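Local structure of sylvaticin (Pythium sylvaticum, 2POS) at residues Trp1-Leu15 / Leu66-Arg79. The protein is a secreted, alpha-elicitin-like protein that, as in other elicitins, probably binds sterols or other lipids. Numbering follows the deposited sequence.
Sequences WEETKECAFTEFFKL and LNPNDCILVFGDVR. With NI (nickel (II) ion), chain E.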
ATOM      1  N   TRP A   1      11.933  -6.382  -8.416  1.00 12.57           N
ATOM      2  CA  TRP A   1      11.061  -5.175  -8.502  1.00 12.70           C
ATOM      3  C   TRP A   1      11.917  -3.978  -8.820  1.00 12.88           C
ATOM      4  O   TRP A   1      13.118  -3.964  -8.520  1.00 12.46           O
ATOM      5  CB  TRP A   1      10.327  -4.938  -7.177  1.00 12.97           C
ATOM      6  CG  TRP A   1       9.427  -6.065  -6.829  1.00 13.12           C
ATOM      7  CD1 TRP A   1       9.670  -7.061  -5.923  1.00 14.55           C
ATOM      8  CD2 TRP A   1       8.153  -6.349  -7.412  1.00 13.78           C
ATOM      9  NE1 TRP A   1       8.618  -7.946  -5.905  1.00 15.23           N
ATOM     10  CE2 TRP A   1       7.667  -7.526  -6.796  1.00 13.86           C
ATOM     11  CE3 TRP A   1       7.369  -5.725  -8.392  1.00 14.21           C
ATOM     12  CZ2 TRP A   1       6.436  -8.091  -7.134  1.00 13.78           C
ATOM     13  CZ3 TRP A   1       6.139  -6.284  -8.726  1.00 14.99           C
ATOM     14  CH2 TRP A   1       5.685  -7.456  -8.093  1.00 14.67           C
ATOM     15  N   GLU A   2      11.291  -2.968  -9.411  1.00 13.35           N
ATOM     16  CA  GLU A   2      11.973  -1.724  -9.710  1.00 13.95           C
ATOM     17  C   GLU A   2      12.343  -0.978  -8.435  1.00 14.59           C
ATOM     18  O   GLU A   2      11.487  -0.695  -7.601  1.00 14.62           O
ATOM     19  CB  GLU A   2      11.100  -0.842 -10.609  1.00 14.23           C
ATOM     20  CG  GLU A   2      11.815   0.408 -11.071  1.00 14.90           C
ATOM     21  CD  GLU A   2      13.103   0.077 -11.808  1.00 16.67           C
ATOM     22  OE1 GLU A   2      13.028  -0.702 -12.788  1.00 17.32           O
ATOM     23  OE2 GLU A   2      14.183   0.587 -11.404  1.00 16.58           O
ATOM     24  N   GLU A   3      13.628  -0.660  -8.299  1.00 14.72           N
ATOM     25  CA  GLU A   3      14.132   0.022  -7.107  1.00 15.53           C
ATOM     26  C   GLU A   3      14.779   1.379  -7.411  1.00 16.18           C
ATOM     27  O   GLU A   3      15.159   2.099  -6.487  1.00 16.17           O
ATOM     28  CB  GLU A   3      15.113  -0.876  -6.350  1.00 15.80           C
ATOM     29  CG  GLU A   3      14.556  -2.243  -5.908  1.00 17.88           C
ATOM     30  CD  GLU A   3      13.499  -2.166  -4.797  1.00 19.73           C
ATOM     31  OE1 GLU A   3      13.367  -1.104  -4.146  1.00 20.59           O
ATOM     32  OE2 GLU A   3      12.807  -3.184  -4.565  1.00 21.93           O
ATOM     33  N   THR A   4      14.890   1.731  -8.691  1.00 16.63           N
ATOM     34  CA  THR A   4      15.563   2.975  -9.082  1.00 17.61           C
ATOM     35  C   THR A   4      14.633   3.921  -9.832  1.00 17.52           C
ATOM     36  O   THR A   4      14.524   5.104  -9.491  1.00 17.76           O
ATOM     37  CB  THR A   4      16.817   2.694  -9.938  1.00 17.89           C
ATOM     38  OG1 THR A   4      17.725   1.877  -9.191  1.00 19.49           O
ATOM     39  CG2 THR A   4      17.511   4.002 -10.327  1.00 18.60           C
ATOM     40  N   LYS A   5      13.974   3.396 -10.857  1.00 17.29           N
ATOM     41  CA  LYS A   5      13.075   4.195 -11.679  1.00 17.81           C
ATOM     42  C   LYS A   5      11.921   4.725 -10.839  1.00 18.07           C
ATOM     43  O   LYS A   5      11.221   3.959 -10.171  1.00 16.96           O
ATOM     44  CB  LYS A   5      12.573   3.354 -12.846  1.00 18.31           C
ATOM     45  CG  LYS A   5      11.735   4.080 -13.877  1.00 19.90           C
ATOM     46  CD  LYS A   5      11.641   3.250 -15.165  1.00 22.68           C
ATOM     47  CE  LYS A   5      10.903   1.934 -14.949  1.00 24.01           C
ATOM     48  NZ  LYS A   5      10.816   1.109 -16.196  1.00 26.44           N
ATOM     49  N   GLU A   6      11.732   6.039 -10.880  1.00 18.67           N
ATOM     50  CA  GLU A   6      10.682   6.699 -10.102  1.00 19.28           C
ATOM     51  C   GLU A   6       9.393   6.864 -10.904  1.00 19.19           C
ATOM     52  O   GLU A   6       9.428   7.084 -12.121  1.00 19.94           O
ATOM     53  CB  GLU A   6      11.186   8.036  -9.538  1.00 19.46           C
ATOM     54  CG  GLU A   6      12.241   7.821  -8.454  1.00 20.52           C
ATOM     55  CD  GLU A   6      13.033   9.060  -8.069  1.00 21.02           C
ATOM     56  OE1 GLU A   6      12.635  10.187  -8.421  1.00 23.87           O
ATOM     57  OE2 GLU A   6      14.070   8.884  -7.398  1.00 25.34           O
ATOM     58  N   CYS A   7       8.261   6.727 -10.214  1.00 18.79           N
ATOM     59  CA  CYS A   7       6.952   6.921 -10.811  1.00 18.72           C
ATOM     60  C   CYS A   7       6.760   8.394 -11.119  1.00 18.67           C
ATOM     61  O   CYS A   7       7.214   9.257 -10.364  1.00 18.88           O
ATOM     62  CB  CYS A   7       5.832   6.509  -9.847  1.00 18.73           C
ATOM     63  SG  CYS A   7       5.966   4.870  -9.118  1.00 19.30           S
ATOM     64  N   ALA A   8       6.078   8.665 -12.223  1.00 18.51           N
ATOM     65  CA  ALA A   8       5.553   9.999 -12.498  1.00 18.47           C
ATOM     66  C   ALA A   8       4.569  10.364 -11.390  1.00 18.60           C
ATOM     67  O   ALA A   8       3.943   9.485 -10.792  1.00 17.81           O
ATOM     68  CB  ALA A   8       4.865  10.018 -13.844  1.00 18.79           C
ATOM     69  N   PHE A   9       4.425  11.656 -11.111  1.00 18.56           N
ATOM     70  CA  PHE A   9       3.528  12.078 -10.038  1.00 18.64           C
ATOM     71  C   PHE A   9       2.095  11.599 -10.278  1.00 18.53           C
ATOM     72  O   PHE A   9       1.353  11.352  -9.322  1.00 18.80           O
ATOM     73  CB  PHE A   9       3.565  13.601  -9.834  1.00 18.77           C
ATOM     74  CG  PHE A   9       2.812  14.062  -8.618  1.00 19.17           C
ATOM     75  CD1 PHE A   9       3.403  14.021  -7.363  1.00 20.34           C
ATOM     76  CD2 PHE A   9       1.505  14.526  -8.725  1.00 19.51           C
ATOM     77  CE1 PHE A   9       2.707  14.438  -6.234  1.00 21.05           C
ATOM     78  CE2 PHE A   9       0.799  14.940  -7.602  1.00 19.72           C
ATOM     79  CZ  PHE A   9       1.398  14.895  -6.358  1.00 19.44           C
ATOM     80  N   THR A  10       1.719  11.456 -11.551  1.00 18.53           N
ATOM     81  CA  THR A  10       0.381  11.000 -11.936  1.00 18.61           C
ATOM     82  C   THR A  10       0.019   9.644 -11.329  1.00 17.95           C
ATOM     83  O   THR A  10      -1.157   9.313 -11.177  1.00 17.99           O
ATOM     84  CB  THR A  10       0.197  10.960 -13.477  1.00 18.74           C
ATOM     85  OG1 THR A  10       1.268  10.225 -14.079  1.00 19.39           O
ATOM     86  CG2 THR A  10       0.163  12.373 -14.056  1.00 20.34           C
ATOM     87  N   GLU A  11       1.034   8.865 -10.958  1.00 17.65           N
ATOM     88  CA  GLU A  11       0.805   7.601 -10.280  1.00 17.11           C
ATOM     89  C   GLU A  11       0.008   7.806  -8.989  1.00 16.68           C
ATOM     90  O   GLU A  11      -0.820   6.967  -8.650  1.00 17.20           O
ATOM     91  CB  GLU A  11       2.133   6.895 -10.002  1.00 17.60           C
ATOM     92  CG  GLU A  11       2.017   5.475  -9.456  1.00 17.42           C
ATOM     93  CD  GLU A  11       1.629   4.432 -10.496  1.00 17.86           C
ATOM     94  OE1 GLU A  11       1.613   4.725 -11.709  1.00 20.12           O
ATOM     95  OE2 GLU A  11       1.347   3.291 -10.085  1.00 17.55           O
ATOM     96  N   PHE A  12       0.246   8.911  -8.276  1.00 16.20           N
ATOM     97  CA  PHE A  12      -0.516   9.205  -7.055  1.00 15.78           C
ATOM     98  C   PHE A  12      -2.006   9.254  -7.354  1.00 15.10           C
ATOM     99  O   PHE A  12      -2.821   8.766  -6.567  1.00 15.06           O
ATOM    100  CB  PHE A  12      -0.116  10.548  -6.423  1.00 16.45           C
ATOM    101  CG  PHE A  12       1.156  10.506  -5.626  1.00 16.84           C
ATOM    102  CD1 PHE A  12       2.334  11.024  -6.155  1.00 18.02           C
ATOM    103  CD2 PHE A  12       1.176   9.967  -4.342  1.00 19.39           C
ATOM    104  CE1 PHE A  12       3.518  11.006  -5.420  1.00 18.29           C
ATOM    105  CE2 PHE A  12       2.366   9.932  -3.600  1.00 19.59           C
ATOM    106  CZ  PHE A  12       3.530  10.454  -4.139  1.00 18.70           C
ATOM    107  N   PHE A  13      -2.367   9.835  -8.497  1.00 14.21           N
ATOM    108  CA  PHE A  13      -3.782  10.029  -8.814  1.00 13.46           C
ATOM    109  C   PHE A  13      -4.532   8.716  -8.974  1.00 13.25           C
ATOM    110  O   PHE A  13      -5.746   8.655  -8.760  1.00 12.96           O
ATOM    111  CB  PHE A  13      -3.971  10.919 -10.048  1.00 13.61           C
ATOM    112  CG  PHE A  13      -3.364  12.302  -9.911  1.00 12.99           C
ATOM    113  CD1 PHE A  13      -2.729  12.896 -10.999  1.00 13.42           C
ATOM    114  CD2 PHE A  13      -3.447  13.014  -8.715  1.00 13.28           C
ATOM    115  CE1 PHE A  13      -2.170  14.166 -10.892  1.00 14.61           C
ATOM    116  CE2 PHE A  13      -2.895  14.294  -8.606  1.00 14.72           C
ATOM    117  CZ  PHE A  13      -2.259  14.864  -9.706  1.00 14.11           C
ATOM    118  N   LYS A  14      -3.807   7.650  -9.329  1.00 12.89           N
ATOM    119  CA  LYS A  14      -4.406   6.316  -9.421  1.00 13.42           C
ATOM    120  C   LYS A  14      -4.999   5.845  -8.097  1.00 12.91           C
ATOM    121  O   LYS A  14      -5.907   5.014  -8.092  1.00 13.43           O
ATOM    122  CB  LYS A  14      -3.366   5.277  -9.839  1.00 13.77           C
ATOM    123  CG  LYS A  14      -2.941   5.302 -11.280  1.00 16.12           C
ATOM    124  CD  LYS A  14      -2.002   4.118 -11.475  1.00 18.70           C
ATOM    125  CE  LYS A  14      -1.377   4.119 -12.836  1.00 21.30           C
ATOM    126  NZ  LYS A  14      -0.423   2.975 -12.918  1.00 20.28           N
ATOM    127  N   LEU A  15      -4.458   6.347  -6.991  1.00 12.62           N
ATOM    128  CA  LEU A  15      -4.876   5.918  -5.658  1.00 12.83           C
ATOM    129  C   LEU A  15      -6.205   6.523  -5.199  1.00 12.52           C
ATOM    130  O   LEU A  15      -6.722   6.136  -4.154  1.00 12.87           O
ATOM    131  CB  LEU A  15      -3.782   6.245  -4.636  1.00 13.08           C
ATOM    132  CG  LEU A  15      -2.378   5.703  -4.914  1.00 15.23           C
ATOM    133  CD1 LEU A  15      -1.420   6.246  -3.859  1.00 16.96           C
ATOM    134  CD2 LEU A  15      -2.365   4.188  -4.935  1.00 16.87           C
ATOM    135  N   LEU A  66      -6.184  -1.118  -9.076  1.00 15.66           N
ATOM    136  CA  LEU A  66      -5.771   0.166  -9.651  1.00 15.43           C
ATOM    137  C   LEU A  66      -4.624   0.018 -10.641  1.00 15.14           C
ATOM    138  O   LEU A  66      -4.216   0.988 -11.273  1.00 14.93           O
ATOM    139  CB  LEU A  66      -5.318   1.127  -8.553  1.00 15.80           C
ATOM    140  CG  LEU A  66      -6.190   1.287  -7.314  1.00 17.18           C
ATOM    141  CD1 LEU A  66      -5.425   2.111  -6.300  1.00 18.91           C
ATOM    142  CD2 LEU A  66      -7.518   1.933  -7.666  1.00 19.42           C
ATOM    143  N   ASN A  67      -4.093  -1.194 -10.751  1.00 14.91           N
ATOM    144  CA  ASN A  67      -2.951  -1.469 -11.626  1.00 15.02           C
ATOM    145  C   ASN A  67      -1.756  -0.546 -11.390  1.00 14.53           C
ATOM    146  O   ASN A  67      -1.329   0.158 -12.308  1.00 14.83           O
ATOM    147  CB  ASN A  67      -3.387  -1.457 -13.092  1.00 14.68           C
ATOM    148  CG  ASN A  67      -4.380  -2.547 -13.391  1.00 17.10           C
ATOM    149  OD1 ASN A  67      -4.187  -3.698 -12.988  1.00 19.77           O
ATOM    150  ND2 ASN A  67      -5.465  -2.197 -14.071  1.00 18.18           N
ATOM    151  N   PRO A  68      -1.204  -0.560 -10.160  1.00 14.37           N
ATOM    152  CA  PRO A  68      -0.048   0.275  -9.847  1.00 14.39           C
ATOM    153  C   PRO A  68       1.160  -0.151 -10.673  1.00 14.60           C
ATOM    154  O   PRO A  68       1.334  -1.344 -10.938  1.00 14.71           O
ATOM    155  CB  PRO A  68       0.202  -0.017  -8.363  1.00 14.29           C
ATOM    156  CG  PRO A  68      -0.397  -1.352  -8.129  1.00 14.34           C
ATOM    157  CD  PRO A  68      -1.605  -1.388  -9.008  1.00 14.41           C
ATOM    158  N   ASN A  69       1.969   0.823 -11.081  1.00 14.50           N
ATOM    159  CA  ASN A  69       3.163   0.555 -11.869  1.00 14.93           C
ATOM    160  C   ASN A  69       4.310   0.048 -11.009  1.00 14.29           C
ATOM    161  O   ASN A  69       4.332   0.249  -9.799  1.00 13.87           O
ATOM    162  CB  ASN A  69       3.580   1.807 -12.649  1.00 15.35           C
ATOM    163  CG  ASN A  69       2.663   2.087 -13.824  1.00 18.47           C
ATOM    164  OD1 ASN A  69       1.963   1.200 -14.300  1.00 21.54           O
ATOM    165  ND2 ASN A  69       2.666   3.326 -14.295  1.00 22.66           N
ATOM    166  N   ASP A  70       5.238  -0.641 -11.663  1.00 14.39           N
ATOM    167  CA  ASP A  70       6.446  -1.141 -11.050  1.00 14.34           C
ATOM    168  C   ASP A  70       7.477  -0.013 -11.101  1.00 14.39           C
ATOM    169  O   ASP A  70       8.273   0.091 -12.039  1.00 14.83           O
ATOM    170  CB  ASP A  70       6.913  -2.374 -11.827  1.00 14.06           C
ATOM    171  CG  ASP A  70       8.022  -3.146 -11.120  1.00 14.17           C
ATOM    172  OD1 ASP A  70       8.502  -2.723 -10.053  1.00 12.90           O
ATOM    173  OD2 ASP A  70       8.414  -4.205 -11.652  1.00 16.92           O
ATOM    174  N   CYS A  71       7.426   0.851 -10.093  1.00 14.46           N
ATOM    175  CA  CYS A  71       8.285   2.027  -9.998  1.00 14.95           C
ATOM    176  C   CYS A  71       8.277   2.512  -8.562  1.00 14.61           C
ATOM    177  O   CYS A  71       7.420   2.106  -7.774  1.00 14.14           O
ATOM    178  CB  CYS A  71       7.793   3.153 -10.921  1.00 15.68           C
ATOM    179  SG  CYS A  71       6.035   3.609 -10.706  1.00 19.42           S
ATOM    180  N   ILE A  72       9.227   3.385  -8.233  1.00 14.27           N
ATOM    181  CA  ILE A  72       9.325   3.947  -6.895  1.00 14.63           C
ATOM    182  C   ILE A  72       8.505   5.227  -6.797  1.00 15.18           C
ATOM    183  O   ILE A  72       8.774   6.208  -7.492  1.00 14.99           O
ATOM    184  CB  ILE A  72      10.808   4.203  -6.497  1.00 14.22           C
ATOM    185  CG1 ILE A  72      11.579   2.874  -6.395  1.00 14.43           C
ATOM    186  CG2 ILE A  72      10.895   5.016  -5.205  1.00 14.85           C
ATOM    187  CD1 ILE A  72      11.193   1.996  -5.196  1.00 14.35           C
ATOM    188  N   LEU A  73       7.484   5.177  -5.947  1.00 15.63           N
ATOM    189  CA  LEU A  73       6.682   6.341  -5.592  1.00 16.48           C
ATOM    190  C   LEU A  73       7.398   7.123  -4.495  1.00 16.75           C
ATOM    191  O   LEU A  73       7.707   6.575  -3.434  1.00 16.79           O
ATOM    192  CB  LEU A  73       5.305   5.881  -5.112  1.00 16.49           C
ATOM    193  CG  LEU A  73       4.193   6.914  -4.917  1.00 17.33           C
ATOM    194  CD1 LEU A  73       3.798   7.529  -6.256  1.00 18.99           C
ATOM    195  CD2 LEU A  73       2.997   6.253  -4.264  1.00 17.95           C
ATOM    196  N   VAL A  74       7.663   8.398  -4.779  1.00 17.18           N
ATOM    197  CA  VAL A  74       8.409   9.278  -3.884  1.00 17.82           C
ATOM    198  C   VAL A  74       7.456  10.285  -3.252  1.00 18.15           C
ATOM    199  O   VAL A  74       6.855  11.093  -3.957  1.00 18.25           O
ATOM    200  CB  VAL A  74       9.524  10.030  -4.658  1.00 17.95           C
ATOM    201  CG1 VAL A  74      10.258  11.018  -3.747  1.00 18.30           C
ATOM    202  CG2 VAL A  74      10.499   9.044  -5.261  1.00 18.46           C
ATOM    203  N   PHE A  75       7.341  10.231  -1.927  1.00 18.45           N
ATOM    204  CA  PHE A  75       6.491  11.149  -1.168  1.00 19.07           C
ATOM    205  C   PHE A  75       7.319  11.744  -0.034  1.00 19.31           C
ATOM    206  O   PHE A  75       7.392  11.181   1.062  1.00 19.02           O
ATOM    207  CB  PHE A  75       5.243  10.418  -0.640  1.00 19.29           C
ATOM    208  CG  PHE A  75       4.260  11.320   0.053  1.00 20.91           C
ATOM    209  CD1 PHE A  75       3.404  12.125  -0.679  1.00 21.73           C
ATOM    210  CD2 PHE A  75       4.198  11.365   1.439  1.00 22.12           C
ATOM    211  CE1 PHE A  75       2.500  12.967  -0.042  1.00 22.00           C
ATOM    212  CE2 PHE A  75       3.301  12.202   2.087  1.00 23.43           C
ATOM    213  CZ  PHE A  75       2.452  13.006   1.345  1.00 21.54           C
ATOM    214  N   GLY A  76       7.960  12.882  -0.303  1.00 19.25           N
ATOM    215  CA  GLY A  76       8.981  13.406   0.609  1.00 19.58           C
ATOM    216  C   GLY A  76      10.137  12.426   0.711  1.00 19.88           C
ATOM    217  O   GLY A  76      10.699  12.015  -0.306  1.00 19.65           O
ATOM    218  N   ASP A  77      10.477  12.029   1.934  1.00 19.81           N
ATOM    219  CA  ASP A  77      11.524  11.039   2.175  1.00 20.12           C
ATOM    220  C   ASP A  77      11.023   9.601   2.087  1.00 19.62           C
ATOM    221  O   ASP A  77      11.817   8.654   2.148  1.00 20.16           O
ATOM    222  CB  ASP A  77      12.183  11.292   3.531  1.00 20.36           C
ATOM    223  CG  ASP A  77      13.103  12.479   3.501  1.00 22.08           C
ATOM    224  OD1 ASP A  77      13.341  12.997   2.387  1.00 22.20           O
ATOM    225  OD2 ASP A  77      13.594  12.898   4.573  1.00 24.58           O
ATOM    226  N   VAL A  78       9.709   9.446   1.942  1.00 18.91           N
ATOM    227  CA  VAL A  78       9.092   8.130   1.813  1.00 18.56           C
ATOM    228  C   VAL A  78       9.244   7.642   0.380  1.00 18.21           C
ATOM    229  O   VAL A  78       8.921   8.361  -0.573  1.00 18.08           O
ATOM    230  CB  VAL A  78       7.602   8.147   2.226  1.00 18.07           C
ATOM    231  CG1 VAL A  78       6.938   6.790   1.939  1.00 18.51           C
ATOM    232  CG2 VAL A  78       7.470   8.518   3.696  1.00 18.11           C
ATOM    233  N   ARG A  79       9.767   6.428   0.244  1.00 17.90           N
ATOM    234  CA  ARG A  79       9.948   5.801  -1.055  1.00 18.15           C
ATOM    235  C   ARG A  79       9.441   4.375  -0.975  1.00 17.87           C
ATOM    236  O   ARG A  79       9.879   3.597  -0.128  1.00 18.31           O
ATOM    237  CB  ARG A  79      11.426   5.805  -1.457  1.00 18.89           C
ATOM    238  CG  ARG A  79      12.028   7.183  -1.659  1.00 20.41           C
ATOM    239  CD  ARG A  79      13.546   7.101  -1.719  1.00 23.74           C
ATOM    240  NE  ARG A  79      14.006   6.081  -2.661  1.00 26.71           N
ATOM    241  CZ  ARG A  79      14.191   6.278  -3.964  1.00 27.23           C
ATOM    242  NH1 ARG A  79      13.959   7.469  -4.504  1.00 28.14           N
ATOM    243  NH2 ARG A  79      14.613   5.278  -4.726  1.00 27.87           N
TER
HETATM  244 NI    NI E 100      13.877  -5.766  -7.913  1.00 13.64          NI
HETATM  245  O   HOH W   1      14.390   2.104  -3.830  1.00 42.24           O
HETATM  246  O   HOH W   2      15.372   6.439  -7.318  1.00 34.13           O
HETATM  247  O   HOH W   3       7.668   9.341  -7.689  1.00 25.57           O
HETATM  248  O   HOH W   4       2.910   2.086  -8.206  1.00 16.50           O
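A disulfide joins Cys7 SG to Cys71 SG, with chi3 at 101°, and a single backbone bridge, Glu6 with Ile72, flanks it: Ile72 N donates to Lys5 O at 2.8 Å and Cys7 N to Ile72 O. Among side-chain bonds to backbone, Glu11 OE2 accepts Asn69 N at 2.7 Å on the syn side of its carboxylate, brought there by CG anti to the backbone N (chi1 -172°) and a bend at chi2. Likewise Glu2 N donates to Asp70 OD1 at 2.9 Å, an oxygen that Asn81 also binds; the adjacent Trp1 N and O supply two of the nickel ion's five ligand atoms. Lys14 NZ donates to Asn67 O at 3.0 Å, linking the helix 10-13 region to the chain leaving helix 54-64. Elicitins are helical, disulfide-bonded proteins with a small antiparallel hairpin; here strand 73-75 of that hairpin supplies much of the apolar contact. Leu73 CD1 lies 3.6 Å from the centroid of the Phe12 ring and 11° off its normal, a CH-pi contact, while Val74 O approaches the ring's edge in plane. Of the salt bridges, Lys14 NZ to Glu11 OE1 (2.9 Å) stays within residues 1-15, whereas Arg79 NH1 to Glu6 OE2 (3.2 Å) crosses; Glu6 OE2 lies in the guanidinium plane, NH1 above the carboxylate plane, and Ile72 CG2 covers one guanidinium face.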